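Local coordinates for protein prolyl oligopeptidase (Novosphingobium capsulatum, PDB 1YR2) that probably acts as a serine endopeptidase that hydrolyses oligopeptides after proline, or less typically after alanine, residues, at residues A[74-78]-A[667-671]; A[187-193]-A[205-211]; A[426-431]-A[503-507]. One frame throughout, in Å; residues are numbered along the deposited sequence.

Interaction 1: residues A[74-78]-A[667-671]; sequences VAAWV and FKYTA. Unlike the reference sequence in segment 667-671: Phe667 (reference Leu).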
loop_
_atom_site.group_PDB
_atom_site.type_symbol
_atom_site.label_atom_id
_atom_site.label_comp_id
_atom_site.label_asym_id
_atom_site.label_seq_id
_atom_site.Cartn_x
_atom_site.Cartn_y
_atom_site.Cartn_z
ATOM N N VAL A 74 -11.468 30.924 15.883
ATOM C CA VAL A 74 -10.723 29.965 15.027
ATOM C C VAL A 74 -11.134 30.150 13.551
ATOM O O VAL A 74 -10.297 30.190 12.654
ATOM C CB VAL A 74 -10.927 28.497 15.506
ATOM C CG1 VAL A 74 -10.264 27.513 14.575
ATOM C CG2 VAL A 74 -10.376 28.298 16.924
ATOM N N ALA A 75 -12.426 30.317 13.308
ATOM C CA ALA A 75 -12.924 30.486 11.953
ATOM C C ALA A 75 -12.276 31.714 11.322
ATOM O O ALA A 75 -11.899 31.669 10.185
ATOM C CB ALA A 75 -14.445 30.608 11.936
ATOM N N ALA A 76 -12.132 32.786 12.082
ATOM C CA ALA A 76 -11.586 34.043 11.561
ATOM C C ALA A 76 -10.100 33.863 11.239
ATOM O O ALA A 76 -9.619 34.338 10.225
ATOM C CB ALA A 76 -11.764 35.185 12.584
ATOM N N TRP A 77 -9.389 33.134 12.093
ATOM C CA TRP A 77 -7.960 32.891 11.895
ATOM C C TRP A 77 -7.774 32.018 10.659
ATOM O O TRP A 77 -6.921 32.312 9.816
ATOM C CB TRP A 77 -7.393 32.185 13.124
ATOM C CG TRP A 77 -5.917 31.989 13.121
ATOM C CD1 TRP A 77 -4.982 32.847 13.560
ATOM C CD2 TRP A 77 -5.227 30.840 12.642
ATOM N NE1 TRP A 77 -3.730 32.295 13.388
ATOM C CE2 TRP A 77 -3.864 31.064 12.817
ATOM C CE3 TRP A 77 -5.633 29.637 12.055
ATOM C CZ2 TRP A 77 -2.904 30.130 12.443
ATOM C CZ3 TRP A 77 -4.668 28.722 11.674
ATOM C CH2 TRP A 77 -3.335 28.973 11.873
ATOM N N VAL A 78 -8.578 30.953 10.560
ATOM C CA VAL A 78 -8.524 30.053 9.422
ATOM C C VAL A 78 -8.783 30.814 8.116
ATOM O O VAL A 78 -8.058 30.646 7.135
ATOM C CB VAL A 78 -9.497 28.859 9.587
ATOM C CG1 VAL A 78 -9.765 28.165 8.234
ATOM C CG2 VAL A 78 -8.934 27.871 10.584
ATOM N N PHE A 667 -2.499 24.265 13.320
ATOM C CA PHE A 667 -2.823 25.642 13.525
ATOM C C PHE A 667 -1.876 26.223 14.567
ATOM O O PHE A 667 -1.326 27.307 14.349
ATOM C CB PHE A 667 -4.265 25.804 14.018
ATOM C CG PHE A 667 -5.356 25.415 13.025
ATOM C CD1 PHE A 667 -5.098 25.063 11.698
ATOM C CD2 PHE A 667 -6.690 25.403 13.482
ATOM C CE1 PHE A 667 -6.100 24.692 10.873
ATOM C CE2 PHE A 667 -7.727 25.046 12.642
ATOM C CZ PHE A 667 -7.453 24.723 11.334
ATOM N N LYS A 668 -1.688 25.566 15.716
ATOM C CA LYS A 668 -0.847 26.137 16.807
ATOM C C LYS A 668 0.611 26.182 16.390
ATOM O O LYS A 668 1.328 27.130 16.711
ATOM C CB LYS A 668 -0.963 25.299 18.094
ATOM C CG LYS A 668 -2.358 25.420 18.744
ATOM C CD LYS A 668 -2.319 25.054 20.226
ATOM C CE LYS A 668 -1.603 23.758 20.472
ATOM N NZ LYS A 668 -1.778 23.309 21.869
ATOM N N TYR A 669 1.048 25.154 15.658
ATOM C CA TYR A 669 2.418 25.074 15.149
ATOM C C TYR A 669 2.709 26.221 14.197
ATOM O O TYR A 669 3.738 26.853 14.311
ATOM C CB TYR A 669 2.638 23.722 14.446
ATOM C CG TYR A 669 3.932 23.587 13.761
ATOM C CD1 TYR A 669 5.107 23.389 14.487
ATOM C CD2 TYR A 669 4.000 23.514 12.381
ATOM C CE1 TYR A 669 6.351 23.237 13.838
ATOM C CE2 TYR A 669 5.228 23.356 11.729
ATOM C CZ TYR A 669 6.393 23.186 12.464
ATOM O OH TYR A 669 7.584 23.024 11.789
ATOM N N THR A 670 1.769 26.524 13.313
ATOM C CA THR A 670 1.899 27.666 12.395
ATOM C C THR A 670 1.952 29.017 13.130
ATOM O O THR A 670 2.733 29.920 12.800
ATOM C CB THR A 670 0.690 27.653 11.413
ATOM O OG1 THR A 670 0.737 26.450 10.626
ATOM C CG2 THR A 670 0.808 28.816 10.418
ATOM N N ALA A 671 1.082 29.191 14.114
ATOM C CA ALA A 671 1.100 30.404 14.932
ATOM C C ALA A 671 2.453 30.586 15.592
ATOM O O ALA A 671 2.974 31.692 15.599
ATOM C CB ALA A 671 -0.041 30.415 15.967
#
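Val74 opens the contact from helix 72-89: its CG1 lies 4.0 Å from CE2 of Phe667, an apolar touch on the phenyl ring. One turn on, Trp77 directs its CA-to-CB bond toward helix 664-675 and contributes the largest covered area, 86 Å². Its CZ3 comes within 3.6 Å of Phe667 CG, and the six-membered ring of Trp77 meets the Phe667 ring obliquely, with centroids 5.3 Å apart and planes at 49°. Trp77 CH2 also approaches Phe667 O at 3.6 Å and, along the indole edge, Thr670 CB at 4.3 Å. The indole NE1 is satisfied by Ser43. Val78 completes the set, placing CG2 3.6 Å from Phe667 CZ.

Side chains must bridge this gap, because the axes of the two short segments approach only to 12.5 Å, at a crossing angle of 60°. Within the deposited sequence Phe667, a leucine in the reference, is where Val74, Trp77 and Val78 converge. Outside the pair, Phe667 and Val78 touch Ile687 of strand 683-687, and Thr670 touches Val652 of strand 649-654, so the N-terminal helix is packed against the α/β-hydrolase domain beside its edge strand.

Interaction 2: residues A[187-193]-A[205-211]; sequences DWRTVKF and ELKWVKF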
loop_
_atom_site.group_PDB
_atom_site.type_symbol
_atom_site.label_atom_id
_atom_site.label_comp_id
_atom_site.label_asym_id
_atom_site.label_seq_id
_atom_site.Cartn_x
_atom_site.Cartn_y
_atom_site.Cartn_z
ATOM N N ASP A 187 -23.170 -6.566 2.770
ATOM C CA ASP A 187 -22.209 -7.694 2.826
ATOM C C ASP A 187 -22.742 -8.961 2.158
ATOM O O ASP A 187 -21.982 -9.890 1.915
ATOM C CB ASP A 187 -21.875 -8.027 4.277
ATOM C CG ASP A 187 -21.034 -6.973 4.949
ATOM O OD1 ASP A 187 -20.135 -6.383 4.289
ATOM O OD2 ASP A 187 -21.187 -6.722 6.163
ATOM N N TRP A 188 -24.056 -9.020 1.935
ATOM C CA TRP A 188 -24.669 -10.150 1.233
ATOM C C TRP A 188 -24.203 -10.111 -0.240
ATOM O O TRP A 188 -23.914 -9.039 -0.770
ATOM C CB TRP A 188 -26.189 -10.059 1.266
ATOM C CG TRP A 188 -26.849 -10.300 2.638
ATOM C CD1 TRP A 188 -27.627 -9.409 3.363
ATOM C CD2 TRP A 188 -26.810 -11.508 3.407
ATOM N NE1 TRP A 188 -28.041 -9.997 4.539
ATOM C CE2 TRP A 188 -27.567 -11.285 4.591
ATOM C CE3 TRP A 188 -26.209 -12.771 3.218
ATOM C CZ2 TRP A 188 -27.719 -12.271 5.582
ATOM C CZ3 TRP A 188 -26.373 -13.746 4.173
ATOM C CH2 TRP A 188 -27.139 -13.496 5.354
ATOM N N ARG A 189 -24.181 -11.268 -0.892
ATOM C CA ARG A 189 -23.860 -11.369 -2.291
ATOM C C ARG A 189 -24.869 -12.257 -2.973
ATOM O O ARG A 189 -25.533 -13.113 -2.337
ATOM C CB ARG A 189 -22.487 -11.968 -2.461
ATOM C CG ARG A 189 -21.367 -11.111 -1.959
ATOM C CD ARG A 189 -21.132 -9.816 -2.736
ATOM N NE ARG A 189 -19.996 -9.092 -2.190
ATOM C CZ ARG A 189 -20.077 -8.191 -1.221
ATOM N NH1 ARG A 189 -21.226 -7.904 -0.651
ATOM N NH2 ARG A 189 -18.991 -7.601 -0.790
ATOM N N THR A 190 -25.026 -12.056 -4.268
ATOM C CA THR A 190 -25.786 -12.973 -5.097
ATOM C C THR A 190 -24.761 -13.549 -6.044
ATOM O O THR A 190 -24.027 -12.779 -6.667
ATOM C CB THR A 190 -26.832 -12.269 -5.918
ATOM O OG1 THR A 190 -27.783 -11.614 -5.050
ATOM C CG2 THR A 190 -27.641 -13.317 -6.817
ATOM N N VAL A 191 -24.672 -14.878 -6.154
ATOM C CA VAL A 191 -23.770 -15.475 -7.131
ATOM C C VAL A 191 -24.534 -15.820 -8.388
ATOM O O VAL A 191 -25.562 -16.413 -8.318
ATOM C CB VAL A 191 -23.087 -16.702 -6.583
ATOM C CG1 VAL A 191 -22.214 -17.345 -7.637
ATOM C CG2 VAL A 191 -22.226 -16.309 -5.341
ATOM N N LYS A 192 -24.036 -15.394 -9.535
ATOM C CA LYS A 192 -24.701 -15.572 -10.836
ATOM C C LYS A 192 -23.675 -16.259 -11.751
ATOM O O LYS A 192 -22.493 -16.383 -11.423
ATOM C CB LYS A 192 -25.062 -14.216 -11.422
ATOM C CG LYS A 192 -26.143 -13.499 -10.663
ATOM C CD LYS A 192 -26.537 -12.196 -11.302
ATOM C CE LYS A 192 -27.375 -11.400 -10.326
ATOM N NZ LYS A 192 -28.006 -10.216 -10.946
ATOM N N PHE A 193 -24.127 -16.669 -12.913
ATOM C CA PHE A 193 -23.289 -17.412 -13.835
ATOM C C PHE A 193 -23.554 -16.892 -15.264
ATOM O O PHE A 193 -24.680 -16.552 -15.641
ATOM C CB PHE A 193 -23.611 -18.917 -13.747
ATOM C CG PHE A 193 -23.421 -19.539 -12.377
ATOM C CD1 PHE A 193 -24.408 -19.458 -11.400
ATOM C CD2 PHE A 193 -22.237 -20.238 -12.070
ATOM C CE1 PHE A 193 -24.216 -20.007 -10.154
ATOM C CE2 PHE A 193 -22.053 -20.832 -10.856
ATOM C CZ PHE A 193 -23.014 -20.731 -9.880
ATOM N N GLU A 205 -28.989 -18.683 -9.671
ATOM C CA GLU A 205 -28.577 -17.628 -8.787
ATOM C C GLU A 205 -28.545 -18.183 -7.395
ATOM O O GLU A 205 -29.457 -18.947 -6.970
ATOM C CB GLU A 205 -29.487 -16.410 -8.834
ATOM C CG GLU A 205 -29.667 -15.729 -10.184
ATOM C CD GLU A 205 -30.338 -14.374 -10.033
ATOM O OE1 GLU A 205 -30.919 -14.109 -8.959
ATOM O OE2 GLU A 205 -30.269 -13.572 -10.979
ATOM N N LEU A 206 -27.515 -17.795 -6.655
ATOM C CA LEU A 206 -27.344 -18.257 -5.293
ATOM C C LEU A 206 -27.525 -17.039 -4.406
ATOM O O LEU A 206 -26.849 -15.998 -4.607
ATOM C CB LEU A 206 -25.957 -18.888 -5.070
ATOM C CG LEU A 206 -25.595 -20.075 -5.987
ATOM C CD1 LEU A 206 -24.203 -20.496 -5.708
ATOM C CD2 LEU A 206 -26.492 -21.270 -5.806
ATOM N N LYS A 207 -28.434 -17.168 -3.432
ATOM C CA LYS A 207 -28.725 -16.114 -2.471
ATOM C C LYS A 207 -28.144 -16.484 -1.105
ATOM O O LYS A 207 -27.774 -17.631 -0.843
ATOM C CB LYS A 207 -30.261 -15.853 -2.379
ATOM C CG LYS A 207 -30.906 -15.321 -3.662
ATOM C CD LYS A 207 -30.281 -14.002 -4.065
ATOM C CE LYS A 207 -31.075 -13.228 -5.135
ATOM N NZ LYS A 207 -30.528 -11.829 -5.206
ATOM N N TRP A 208 -28.001 -15.448 -0.281
ATOM C CA TRP A 208 -27.511 -15.505 1.108
ATOM C C TRP A 208 -26.062 -15.884 1.219
ATOM O O TRP A 208 -25.602 -16.423 2.225
ATOM C CB TRP A 208 -28.396 -16.383 1.987
ATOM C CG TRP A 208 -29.817 -16.074 1.756
ATOM C CD1 TRP A 208 -30.740 -16.877 1.139
ATOM C CD2 TRP A 208 -30.478 -14.841 2.043
ATOM N NE1 TRP A 208 -31.949 -16.230 1.068
ATOM C CE2 TRP A 208 -31.823 -14.978 1.616
ATOM C CE3 TRP A 208 -30.081 -13.637 2.652
ATOM C CZ2 TRP A 208 -32.767 -13.950 1.750
ATOM C CZ3 TRP A 208 -31.020 -12.605 2.795
ATOM C CH2 TRP A 208 -32.352 -12.774 2.347
ATOM N N VAL A 209 -25.321 -15.563 0.169
ATOM C CA VAL A 209 -23.891 -15.812 0.140
ATOM C C VAL A 209 -23.283 -14.617 0.859
ATOM O O VAL A 209 -23.736 -13.479 0.686
ATOM C CB VAL A 209 -23.435 -15.854 -1.298
ATOM C CG1 VAL A 209 -21.941 -15.915 -1.397
ATOM C CG2 VAL A 209 -24.095 -17.022 -2.034
ATOM N N LYS A 210 -22.299 -14.868 1.687
ATOM C CA LYS A 210 -21.654 -13.788 2.394
ATOM C C LYS A 210 -20.312 -14.209 2.884
ATOM O O LYS A 210 -20.151 -15.336 3.375
ATOM C CB LYS A 210 -22.529 -13.284 3.556
ATOM C CG LYS A 210 -21.838 -12.208 4.425
ATOM C CD LYS A 210 -22.742 -11.506 5.445
ATOM C CE LYS A 210 -23.532 -12.389 6.329
ATOM N NZ LYS A 210 -24.373 -11.543 7.271
ATOM N N PHE A 211 -19.327 -13.321 2.758
ATOM C CA PHE A 211 -17.961 -13.661 3.192
ATOM C C PHE A 211 -17.487 -15.009 2.645
ATOM O O PHE A 211 -16.973 -15.849 3.392
ATOM C CB PHE A 211 -17.840 -13.646 4.741
ATOM C CG PHE A 211 -18.227 -12.335 5.363
ATOM C CD1 PHE A 211 -17.863 -11.145 4.764
ATOM C CD2 PHE A 211 -18.916 -12.313 6.579
ATOM C CE1 PHE A 211 -18.272 -9.924 5.336
ATOM C CE2 PHE A 211 -19.300 -11.131 7.159
ATOM C CZ PHE A 211 -18.982 -9.921 6.514
HETATM O O HOH W 1 -19.520 -10.839 1.303
HETATM O O HOH W 2 -28.247 -12.532 -1.301
#
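The charged amine of Lys207 donates to Thr190, NZ to OG1 at 2.8 Å, alongside three backbone hydrogen bonds that join the strands. Val191 and Leu206 exchange a matched pair, Val191 N to Leu206 O and Leu206 N to Val191 O, both 2.9 Å; Arg189 N donates to Val209 O at 2.8 Å. Between these two pairs the register slips by one residue, so Lys207 and Trp208 together face Thr190. This is a beta bulge, and Trp208 adopts positive phi (68°) there. A water fills the opening, donating to Arg189 O at 3.0 Å and accepting from Trp208 N at 3.1 Å. A second water links Asp187 O (2.7 Å) to Phe211 N (2.9 Å).

Around this frame, the Trp188 indole is sandwiched. The edge of Trp208 meets one face, edge-to-face, with six-membered ring centroids 5.1 Å apart and planes at 85°. Over the other face Lys210 NZ stands 4.0 Å from the centroid in a cation-pi contact, while also bonding to Asn240. Val191, Leu206 and Val209 share the opposite side of the sheet; Val191 CG2 lies 3.9 Å from Val209 CG2, and Leu206 and Val209 reach Tyr224 of the next sheet. Strands 188-193 and 205-207 run antiparallel at 166°; as the third and fourth strands of a four-stranded antiparallel sheet packed on the next such sheet, they fit a blade of the N-terminal beta-propeller.

Interaction 3: residues A[426-431]-A[503-507]; sequences SSFTQP and TPWFS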
loop_
_atom_site.group_PDB
_atom_site.type_symbol
_atom_site.label_atom_id
_atom_site.label_comp_id
_atom_site.label_asym_id
_atom_site.label_seq_id
_atom_site.Cartn_x
_atom_site.Cartn_y
_atom_site.Cartn_z
ATOM N N SER A 426 5.054 -3.329 -9.205
ATOM C CA SER A 426 4.940 -1.875 -9.196
ATOM C C SER A 426 6.172 -1.253 -8.551
ATOM O O SER A 426 6.950 -1.938 -7.835
ATOM C CB SER A 426 3.670 -1.458 -8.487
ATOM O OG SER A 426 3.886 -1.487 -7.088
ATOM N N SER A 427 6.404 0.020 -8.814
ATOM C CA SER A 427 7.491 0.713 -8.158
ATOM C C SER A 427 7.294 2.210 -8.296
ATOM O O SER A 427 6.310 2.630 -8.834
ATOM C CB SER A 427 8.861 0.301 -8.745
ATOM O OG SER A 427 9.898 0.646 -7.829
ATOM N N PHE A 428 8.243 3.012 -7.811
ATOM C CA PHE A 428 8.074 4.465 -7.821
ATOM C C PHE A 428 7.907 5.016 -9.233
ATOM O O PHE A 428 7.275 6.051 -9.413
ATOM C CB PHE A 428 9.224 5.153 -7.097
ATOM C CG PHE A 428 9.385 4.717 -5.698
ATOM C CD1 PHE A 428 8.480 5.106 -4.741
ATOM C CD2 PHE A 428 10.420 3.835 -5.335
ATOM C CE1 PHE A 428 8.592 4.685 -3.433
ATOM C CE2 PHE A 428 10.581 3.444 -3.991
ATOM C CZ PHE A 428 9.638 3.855 -3.049
ATOM N N THR A 429 8.417 4.311 -10.248
ATOM C CA THR A 429 8.234 4.763 -11.631
ATOM C C THR A 429 7.530 3.751 -12.478
ATOM O O THR A 429 7.591 3.808 -13.720
ATOM C CB THR A 429 9.581 5.069 -12.272
ATOM O OG1 THR A 429 10.433 3.914 -12.106
ATOM C CG2 THR A 429 10.250 6.211 -11.492
ATOM N N GLN A 430 6.807 2.859 -11.836
ATOM C CA GLN A 430 6.051 1.812 -12.534
ATOM C C GLN A 430 4.704 1.612 -11.884
ATOM O O GLN A 430 4.580 0.921 -10.862
ATOM C CB GLN A 430 6.867 0.529 -12.570
ATOM C CG GLN A 430 6.189 -0.672 -13.213
ATOM C CD GLN A 430 5.894 -0.417 -14.648
ATOM O OE1 GLN A 430 6.784 -0.536 -15.485
ATOM N NE2 GLN A 430 4.651 -0.049 -14.949
ATOM N N PRO A 431 3.647 2.200 -12.436
ATOM C CA PRO A 431 2.315 1.835 -11.980
ATOM C C PRO A 431 2.093 0.330 -12.121
ATOM O O PRO A 431 2.646 -0.281 -13.038
ATOM C CB PRO A 431 1.392 2.633 -12.912
ATOM C CG PRO A 431 2.261 3.707 -13.490
ATOM C CD PRO A 431 3.625 3.144 -13.563
ATOM N N THR A 503 7.642 0.033 1.521
ATOM C CA THR A 503 8.126 -0.678 0.352
ATOM C C THR A 503 7.701 0.075 -0.898
ATOM O O THR A 503 6.830 0.895 -0.808
ATOM C CB THR A 503 7.548 -2.100 0.293
ATOM O OG1 THR A 503 6.132 -2.069 0.467
ATOM C CG2 THR A 503 8.008 -2.894 1.473
ATOM N N PRO A 504 8.348 -0.151 -2.041
ATOM C CA PRO A 504 8.033 0.661 -3.219
ATOM C C PRO A 504 6.556 0.599 -3.654
ATOM O O PRO A 504 5.928 -0.435 -3.608
ATOM C CB PRO A 504 8.942 0.074 -4.314
ATOM C CG PRO A 504 10.114 -0.505 -3.556
ATOM C CD PRO A 504 9.451 -1.108 -2.323
ATOM N N TRP A 505 6.054 1.725 -4.128
ATOM C CA TRP A 505 4.737 1.822 -4.726
ATOM C C TRP A 505 4.752 2.983 -5.718
ATOM O O TRP A 505 5.660 3.808 -5.683
ATOM C CB TRP A 505 3.663 2.016 -3.657
ATOM C CG TRP A 505 3.465 3.407 -3.139
ATOM C CD1 TRP A 505 2.470 4.267 -3.491
ATOM C CD2 TRP A 505 4.263 4.094 -2.176
ATOM N NE1 TRP A 505 2.616 5.466 -2.822
ATOM C CE2 TRP A 505 3.718 5.376 -2.009
ATOM C CE3 TRP A 505 5.417 3.763 -1.458
ATOM C CZ2 TRP A 505 4.250 6.309 -1.132
ATOM C CZ3 TRP A 505 5.949 4.695 -0.562
ATOM C CH2 TRP A 505 5.360 5.959 -0.418
ATOM N N PHE A 506 3.728 3.061 -6.534
ATOM C CA PHE A 506 3.635 4.137 -7.510
ATOM C C PHE A 506 2.781 5.255 -6.965
ATOM O O PHE A 506 1.602 5.053 -6.682
ATOM C CB PHE A 506 3.097 3.653 -8.893
ATOM C CG PHE A 506 2.987 4.780 -9.868
ATOM C CD1 PHE A 506 4.100 5.276 -10.447
ATOM C CD2 PHE A 506 1.771 5.402 -10.102
ATOM C CE1 PHE A 506 4.058 6.401 -11.308
ATOM C CE2 PHE A 506 1.692 6.508 -10.961
ATOM C CZ PHE A 506 2.848 7.005 -11.559
ATOM N N SER A 507 3.375 6.441 -6.835
ATOM C CA SER A 507 2.712 7.653 -6.425
ATOM C C SER A 507 2.749 8.630 -7.592
ATOM O O SER A 507 3.840 9.015 -8.026
ATOM C CB SER A 507 3.505 8.301 -5.262
ATOM O OG SER A 507 3.067 9.614 -5.014
HETATM O O HOH W 3 1.895 0.726 -6.501
HETATM O O HOH W 4 6.030 7.416 -7.392
#
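Phe428 and Phe506 lose the most surface here, 99 and 95 Å², with Pro504 third at 60 Å². Phe428 sits on the type I turn from Ser427 to Gln430, which is closed by Gln430 N to Ser427 O (3.1 Å) and Ser427 N to Gln430 O (2.9 Å). Its ring reaches over Pro504, with CE2 3.8 Å from Pro504 CB, and points its edge at the face of Trp505 in an offset edge-to-face pair (centroids 5.7 Å, planes 62°). Trp505 O is approached by Phe428 CA at 3.3 Å, a CA-H...O contact. Beyond the segments, Phe428 also meets the ring of Phe477.

Phe506 packs along the turn and against Pro431, the residue just after it. Pro431 CG stands 3.6 Å from the Phe506 ring centroid and 2° off its normal, a CH-pi contact directly over the face, and Pro431 CA lies 3.7 Å from Phe506 CB. Tyr108 touches both residues.

One water contacts Ser426 OG and accepts from Phe506 N, both at 3.0 Å; another donates to Phe428 O at 2.7 Å and accepts from Ser507 N at 2.9 Å. Pro504 O is hydrogen-bonded directly to Ser408 OG of the same blade. Thus the last propeller blade and the loop leading into helix 508-514 of the catalytic domain meet, within these two segments, mainly through apolar and aromatic surface, with water-mediated polar links.

Overall arrangement
Three widely spaced sites sample the two-domain architecture. Interaction 1 ties an N-terminal helix to the α/β-hydrolase domain, interaction 2 lies within one propeller blade, and interaction 3 joins the two domains near the middle, its centre about 10 Å from that of the chain. Centres of interactions 1 and 2 are about 51 Å apart, while the centre of interaction 3 is about 36 and 35 Å from theirs; none touch. Along the sequence, segment 74-78 comes first and 667-671 last, enclosing the other two in series, 187-193/205-211 before 426-431/503-507. The chain thus starts on the catalytic domain, traverses the propeller and returns, so interaction 1 brings sequence from both sides of the propeller together in that domain.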